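Local coordinates for protein esterase D (Cellvibrio japonicus, PDB 2W87) that binds glucuronic acid through its family 35 carbohydrate-binding module, part of a larger secreted enzyme probably involved in breaking down plant cell walls, at residues A[86-90]-A[91-95]; A[102-105]-A[106-110]. All coordinates share one frame; numbering follows the deposited sequence.

Contact 1: A[86-90]-A[91-95]; sequences PTTGA and WTTWQ. With GCU (alpha-D-glucopyranuronic acid), chain E.
T88 reaches across the loop with its hydroxyl: OG1 donates to the carbonyl oxygen T93 O at 2.8 Å, arriving tilted from the carbonyl plane. OG1 sits between the backbone N and the carbonyl carbon (chi1 61°), which turns the hydroxyl to T93 and leaves the methyl beside the backbone N. That methyl, CG2, lies 3.7 Å from Q95 CG, the two side chains running past each other in opposite directions. From the far side of the loop, T93 CG2 presses on T88 O at 3.2 Å. The chain makes a type I beta turn from A90 to T93, closed by T93 N donating to A90 O at 3.2 Å; the N-H comes from above the carbonyl plane. W91 CB leaves the backbone away from 86-90, and its indole is part of the glucuronic acid pocket of this beta-sandwich module. The sugar lies over one face of the indole, with GCU C4 3.7 Å above the ring plane and offset toward the rim, consistent with CH-pi stacking. H22 stacks on the W91 ring, while H22, R67 and N122 hydrogen-bond the sugar. Further out, N61 N bonds T88 OG1, and T87 OG1 accepts from G89 N in an ST turn.

Contact 2: A[102-105]-A[106-110]; sequences DLVQ and GNNIV
N108 uses its side-chain amide to bridge the short turn that carries the chain from strand 95-103 of one sheet to strand 106-114 of the other, a beta-arch-like crossing of the beta-sandwich, and it grips the backbone of V104 at both ends. OD1 accepts from V104 N at 2.8 Å, the donor lying in the carbonyl plane on a lone pair. ND2 donates one hydrogen to V104 O, also at 2.8 Å and nearly straight (167°), again on a lone pair, with that oxygen close to the plane of the N108 amide. Two bonds to one residue fix the rotation of the amide. Its CG stands beside the backbone N, anti to the carbonyl carbon (chi1 -67°), and chi2 of -98° sets the amide so that OD1 faces V104 N and ND2 faces V104 O. ND2 has a further, weak bond to I45 O on strand 40-47. The aliphatic neighbours close round N108 OD1: L103 CB lies 3.5 Å from it, and the L103 side chain crosses that of N108 at a slant while also touching I45 and I73. V104 places CG2 between its own backbone N and carbonyl carbon, bringing this methyl to 3.3 Å from N108 OD1.

How the contacts relate
Reading from the N terminus, contact 1 comes first: residues 86-95 hold most of the loop after strand 80-83 and the first residue of strand 95-103, the chain turning back on itself just ahead of that strand. The chain then runs the length of strand 95-103, an outer strand of the four-stranded sheet, and contact 2 rounds the corner at its far end into strand 106-114 of the other sheet. The two are in series, neither nesting nor crossing, with centres 29 Å apart on opposite sides of the chain's centre. Contact 1 thus shapes the sugar-binding end of the module, whereas contact 2 joins the two sheets at the end away from the annotated sites.

Contact 1: A[86-90]-A[91-95]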
ATOM      1  N   PRO A  86      12.222  -1.645  -4.835  1.00 11.42           N
ATOM      2  CA  PRO A  86      13.635  -1.304  -4.861  1.00 11.81           C
ATOM      3  C   PRO A  86      13.933   0.069  -4.301  1.00 12.55           C
ATOM      4  O   PRO A  86      13.039   0.864  -4.060  1.00 12.39           O
ATOM      5  CB  PRO A  86      14.003  -1.408  -6.363  1.00 12.10           C
ATOM      6  CG  PRO A  86      12.710  -1.208  -7.070  1.00 12.26           C
ATOM      7  CD  PRO A  86      11.638  -1.736  -6.182  1.00 11.43           C
ATOM      8  N   THR A  87      15.205   0.350  -4.056  1.00 12.86           N
ATOM      9  CA  THR A  87      15.562   1.671  -3.568  0.60 13.55           C
ATOM     10  C   THR A  87      15.138   2.735  -4.582  1.00 13.64           C
ATOM     11  O   THR A  87      15.117   2.479  -5.790  1.00 14.50           O
ATOM     12  CB  THR A  87      17.054   1.787  -3.290  0.60 13.33           C
ATOM     13  OG1 THR A  87      17.346   3.140  -2.925  0.60 14.68           O
ATOM     14  CG2 THR A  87      17.868   1.387  -4.515  0.60 13.93           C
ATOM     15  N   THR A  88      14.780   3.917  -4.083  1.00 13.52           N
ATOM     16  CA  THR A  88      14.476   5.075  -4.936  1.00 13.83           C
ATOM     17  C   THR A  88      15.611   6.094  -4.924  1.00 14.38           C
ATOM     18  O   THR A  88      15.568   7.076  -5.672  1.00 15.16           O
ATOM     19  CB  THR A  88      13.196   5.788  -4.482  1.00 13.08           C
ATOM     20  OG1 THR A  88      13.371   6.273  -3.145  1.00 12.90           O
ATOM     21  CG2 THR A  88      12.004   4.834  -4.527  1.00 12.70           C
ATOM     22  N   GLY A  89      16.604   5.875  -4.062  1.00 14.48           N
ATOM     23  CA  GLY A  89      17.784   6.728  -3.995  1.00 14.99           C
ATOM     24  C   GLY A  89      17.777   7.798  -2.913  1.00 15.16           C
ATOM     25  O   GLY A  89      18.816   8.404  -2.636  1.00 16.08           O
ATOM     26  N   ALA A  90      16.617   8.055  -2.305  1.00 15.01           N
ATOM     27  CA  ALA A  90      16.485   9.041  -1.258  1.00 14.38           C
ATOM     28  C   ALA A  90      15.081   8.954  -0.678  1.00 14.35           C
ATOM     29  O   ALA A  90      14.167   8.535  -1.365  1.00 13.03           O
ATOM     30  CB  ALA A  90      16.719  10.449  -1.822  1.00 14.57           C
ATOM     31  N   TRP A  91      14.913   9.390   0.569  1.00 14.12           N
ATOM     32  CA  TRP A  91      13.584   9.414   1.175  1.00 13.65           C
ATOM     33  C   TRP A  91      12.678  10.491   0.571  1.00 13.67           C
ATOM     34  O   TRP A  91      11.470  10.538   0.827  1.00 13.08           O
ATOM     35  CB  TRP A  91      13.668   9.579   2.702  1.00 13.36           C
ATOM     36  CG  TRP A  91      14.332   8.436   3.348  1.00 12.85           C
ATOM     37  CD1 TRP A  91      15.572   8.409   3.931  1.00 14.22           C
ATOM     38  CD2 TRP A  91      13.819   7.095   3.441  1.00 11.41           C
ATOM     39  NE1 TRP A  91      15.844   7.154   4.399  1.00 13.79           N
ATOM     40  CE2 TRP A  91      14.789   6.326   4.117  1.00 12.15           C
ATOM     41  CE3 TRP A  91      12.633   6.483   3.046  1.00 12.93           C
ATOM     42  CZ2 TRP A  91      14.615   4.965   4.382  1.00 12.44           C
ATOM     43  CZ3 TRP A  91      12.457   5.118   3.311  1.00 12.04           C
ATOM     44  CH2 TRP A  91      13.432   4.376   3.978  1.00 12.94           C
ATOM     45  N   THR A  92      13.275  11.369  -0.233  1.00 13.46           N
ATOM     46  CA  THR A  92      12.535  12.414  -0.912  1.00 13.58           C
ATOM     47  C   THR A  92      12.233  12.092  -2.374  1.00 13.20           C
ATOM     48  O   THR A  92      11.615  12.897  -3.051  1.00 14.13           O
ATOM     49  CB  THR A  92      13.337  13.729  -0.839  1.00 14.12           C
ATOM     50  OG1 THR A  92      14.699  13.482  -1.199  1.00 13.69           O
ATOM     51  CG2 THR A  92      13.295  14.269   0.590  1.00 15.09           C
ATOM     52  N   THR A  93      12.657  10.927  -2.854  1.00 12.97           N
ATOM     53  CA  THR A  93      12.422  10.478  -4.226  1.00 12.90           C
ATOM     54  C   THR A  93      11.384   9.384  -4.172  1.00 11.98           C
ATOM     55  O   THR A  93      11.564   8.375  -3.477  1.00 12.09           O
ATOM     56  CB  THR A  93      13.698   9.950  -4.916  1.00 14.25           C
ATOM     57  OG1 THR A  93      14.599  11.047  -5.092  1.00 18.03           O
ATOM     58  CG2 THR A  93      13.369   9.297  -6.278  1.00 14.25           C
ATOM     59  N   TRP A  94      10.284   9.631  -4.875  1.00 11.57           N
ATOM     60  CA  TRP A  94       9.145   8.748  -4.886  1.00 11.39           C
ATOM     61  C   TRP A  94       9.034   8.064  -6.221  1.00 11.82           C
ATOM     62  O   TRP A  94       9.261   8.687  -7.273  1.00 13.03           O
ATOM     63  CB  TRP A  94       7.876   9.525  -4.583  1.00 10.84           C
ATOM     64  CG  TRP A  94       7.954  10.249  -3.279  1.00 10.20           C
ATOM     65  CD1 TRP A  94       8.530  11.460  -3.045  1.00 10.49           C
ATOM     66  CD2 TRP A  94       7.491   9.773  -2.002  1.00 10.16           C
ATOM     67  NE1 TRP A  94       8.434  11.782  -1.715  1.00 10.06           N
ATOM     68  CE2 TRP A  94       7.806  10.762  -1.051  1.00  9.92           C
ATOM     69  CE3 TRP A  94       6.840   8.612  -1.578  1.00 11.10           C
ATOM     70  CZ2 TRP A  94       7.503  10.628   0.301  1.00 10.21           C
ATOM     71  CZ3 TRP A  94       6.516   8.482  -0.208  1.00 10.94           C
ATOM     72  CH2 TRP A  94       6.858   9.487   0.704  1.00  9.97           C
ATOM     73  N   GLN A  95       8.663   6.799  -6.197  1.00 11.69           N
ATOM     74  CA  GLN A  95       8.417   6.034  -7.418  1.00 12.20           C
ATOM     75  C   GLN A  95       7.113   5.237  -7.209  1.00 12.99           C
ATOM     76  O   GLN A  95       6.504   5.264  -6.116  1.00 12.12           O
ATOM     77  CB  GLN A  95       9.608   5.123  -7.702  1.00 12.53           C
ATOM     78  CG  GLN A  95      10.898   5.836  -7.903  1.00 14.18           C
ATOM     79  CD  GLN A  95      10.943   6.791  -9.081  1.00 17.33           C
ATOM     80  OE1 GLN A  95      10.080   6.779  -9.955  1.00 19.78           O
ATOM     81  NE2 GLN A  95      11.966   7.631  -9.107  1.00 20.04           N
TER
HETATM   82  C1  GCU E1150      14.642   7.039   8.412  1.00 15.59           C
HETATM   83  C2  GCU E1150      13.649   7.839   7.569  1.00 14.65           C
HETATM   84  C3  GCU E1150      12.254   7.249   7.747  1.00 13.66           C
HETATM   85  C4  GCU E1150      12.283   5.815   7.258  1.00 13.16           C
HETATM   86  C5  GCU E1150      13.352   5.054   8.057  1.00 14.00           C
HETATM   87  C6  GCU E1150      13.501   3.610   7.599  1.00 13.94           C
HETATM   88  O1  GCU E1150      14.197   7.137   9.765  1.00 18.63           O
HETATM   89  O2  GCU E1150      13.640   9.189   8.004  1.00 16.32           O
HETATM   90  O3  GCU E1150      11.279   7.994   7.014  1.00 12.84           O
HETATM   91  O4  GCU E1150      11.007   5.152   7.451  1.00 14.93           O
HETATM   92  O5  GCU E1150      14.624   5.680   7.893  1.00 14.90           O
HETATM   93  O6A GCU E1150      12.452   2.960   7.490  1.00 13.26           O
HETATM   94  O6B GCU E1150      14.646   3.150   7.369  1.00 14.19           O

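Contact 2: A[102-105]-A[106-110]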
ATOM      1  N   ASP A 102      -6.849  -9.489  -8.274  1.00 17.93           N
ATOM      2  CA  ASP A 102      -8.256  -9.803  -8.452  1.00 19.23           C
ATOM      3  C   ASP A 102      -8.959  -9.490  -7.155  1.00 18.98           C
ATOM      4  O   ASP A 102      -8.735 -10.156  -6.139  1.00 19.63           O
ATOM      5  CB  ASP A 102      -8.431 -11.263  -8.843  1.00 20.61           C
ATOM      6  CG  ASP A 102      -8.323 -11.464 -10.346  1.00 24.69           C
ATOM      7  OD1 ASP A 102      -9.254 -11.030 -11.068  1.00 30.81           O
ATOM      8  OD2 ASP A 102      -7.315 -12.036 -10.812  1.00 30.38           O
ATOM      9  N   LEU A 103      -9.790  -8.463  -7.189  1.00 17.44           N
ATOM     10  CA  LEU A 103     -10.621  -8.116  -6.050  1.00 17.10           C
ATOM     11  C   LEU A 103     -11.899  -8.939  -6.078  1.00 17.43           C
ATOM     12  O   LEU A 103     -12.406  -9.298  -7.150  1.00 16.99           O
ATOM     13  CB  LEU A 103     -10.959  -6.626  -6.035  1.00 16.58           C
ATOM     14  CG  LEU A 103      -9.831  -5.592  -5.906  1.00 14.74           C
ATOM     15  CD1 LEU A 103     -10.413  -4.205  -5.624  1.00 15.21           C
ATOM     16  CD2 LEU A 103      -8.839  -5.939  -4.841  1.00 13.47           C
ATOM     17  N   VAL A 104     -12.406  -9.258  -4.893  1.00 17.46           N
ATOM     18  CA  VAL A 104     -13.691  -9.940  -4.763  1.00 18.12           C
ATOM     19  C   VAL A 104     -14.816  -8.906  -4.709  1.00 17.86           C
ATOM     20  O   VAL A 104     -14.615  -7.754  -4.301  1.00 16.87           O
ATOM     21  CB  VAL A 104     -13.761 -10.842  -3.506  1.00 18.43           C
ATOM     22  CG1 VAL A 104     -12.635 -11.879  -3.523  1.00 18.45           C
ATOM     23  CG2 VAL A 104     -13.704 -10.022  -2.237  1.00 20.12           C
ATOM     24  N   GLN A 105     -16.016  -9.316  -5.107  1.00 18.17           N
ATOM     25  CA  GLN A 105     -17.176  -8.456  -4.957  1.00 18.00           C
ATOM     26  C   GLN A 105     -17.324  -8.153  -3.462  1.00 17.20           C
ATOM     27  O   GLN A 105     -17.190  -9.058  -2.622  1.00 18.22           O
ATOM     28  CB  GLN A 105     -18.423  -9.183  -5.462  1.00 18.20           C
ATOM     29  CG  GLN A 105     -19.619  -8.319  -5.553  1.00 20.35           C
ATOM     30  CD  GLN A 105     -20.866  -9.113  -5.918  1.00 22.56           C
ATOM     31  OE1 GLN A 105     -21.069 -10.242  -5.452  1.00 25.56           O
ATOM     32  NE2 GLN A 105     -21.713  -8.517  -6.725  1.00 25.00           N
ATOM     33  N   GLY A 106     -17.566  -6.894  -3.118  1.00 16.28           N
ATOM     34  CA  GLY A 106     -17.678  -6.515  -1.708  1.00 15.88           C
ATOM     35  C   GLY A 106     -16.382  -6.013  -1.112  1.00 15.08           C
ATOM     36  O   GLY A 106     -15.618  -5.353  -1.783  1.00 14.23           O
ATOM     37  N   ASN A 107     -16.134  -6.342   0.148  1.00 13.32           N
ATOM     38  CA  ASN A 107     -15.024  -5.737   0.883  1.00 13.09           C
ATOM     39  C   ASN A 107     -13.738  -6.468   0.621  1.00 12.87           C
ATOM     40  O   ASN A 107     -13.712  -7.699   0.639  1.00 13.21           O
ATOM     41  CB  ASN A 107     -15.289  -5.767   2.381  1.00 12.99           C
ATOM     42  CG  ASN A 107     -14.595  -4.650   3.110  1.00 12.35           C
ATOM     43  OD1 ASN A 107     -14.717  -3.485   2.717  1.00 12.67           O
ATOM     44  ND2 ASN A 107     -13.858  -4.987   4.187  1.00 13.92           N
ATOM     45  N   ASN A 108     -12.682  -5.691   0.388  1.00 12.19           N
ATOM     46  CA  ASN A 108     -11.339  -6.210   0.174  1.00 11.34           C
ATOM     47  C   ASN A 108     -10.397  -5.443   1.083  1.00 11.42           C
ATOM     48  O   ASN A 108     -10.129  -4.254   0.827  1.00 10.36           O
ATOM     49  CB  ASN A 108     -10.917  -5.949  -1.270  1.00 11.34           C
ATOM     50  CG  ASN A 108     -11.727  -6.732  -2.267  1.00 12.48           C
ATOM     51  OD1 ASN A 108     -11.289  -7.793  -2.733  1.00 13.37           O
ATOM     52  ND2 ASN A 108     -12.900  -6.191  -2.650  1.00 11.77           N
ATOM     53  N   ILE A 109      -9.940  -6.092   2.162  1.00 10.81           N
ATOM     54  CA  ILE A 109      -8.942  -5.523   3.044  1.00 11.69           C
ATOM     55  C   ILE A 109      -7.585  -5.914   2.464  1.00 12.01           C
ATOM     56  O   ILE A 109      -7.251  -7.088   2.350  1.00 12.72           O
ATOM     57  CB  ILE A 109      -9.129  -5.982   4.519  1.00 10.81           C
ATOM     58  CG1 ILE A 109     -10.496  -5.505   5.037  1.00 11.04           C
ATOM     59  CG2 ILE A 109      -8.040  -5.436   5.392  1.00 11.70           C
ATOM     60  CD1 ILE A 109     -10.878  -6.071   6.395  1.00 12.96           C
ATOM     61  N   VAL A 110      -6.852  -4.908   2.031  1.00 12.24           N
ATOM     62  CA  VAL A 110      -5.574  -5.083   1.378  1.00 12.50           C
ATOM     63  C   VAL A 110      -4.445  -4.765   2.374  1.00 12.25           C
ATOM     64  O   VAL A 110      -4.340  -3.642   2.851  1.00 11.42           O
ATOM     65  CB  VAL A 110      -5.491  -4.163   0.163  1.00 12.52           C
ATOM     66  CG1 VAL A 110      -4.098  -4.255  -0.475  1.00 13.81           C
ATOM     67  CG2 VAL A 110      -6.602  -4.500  -0.836  1.00 13.75           C
TER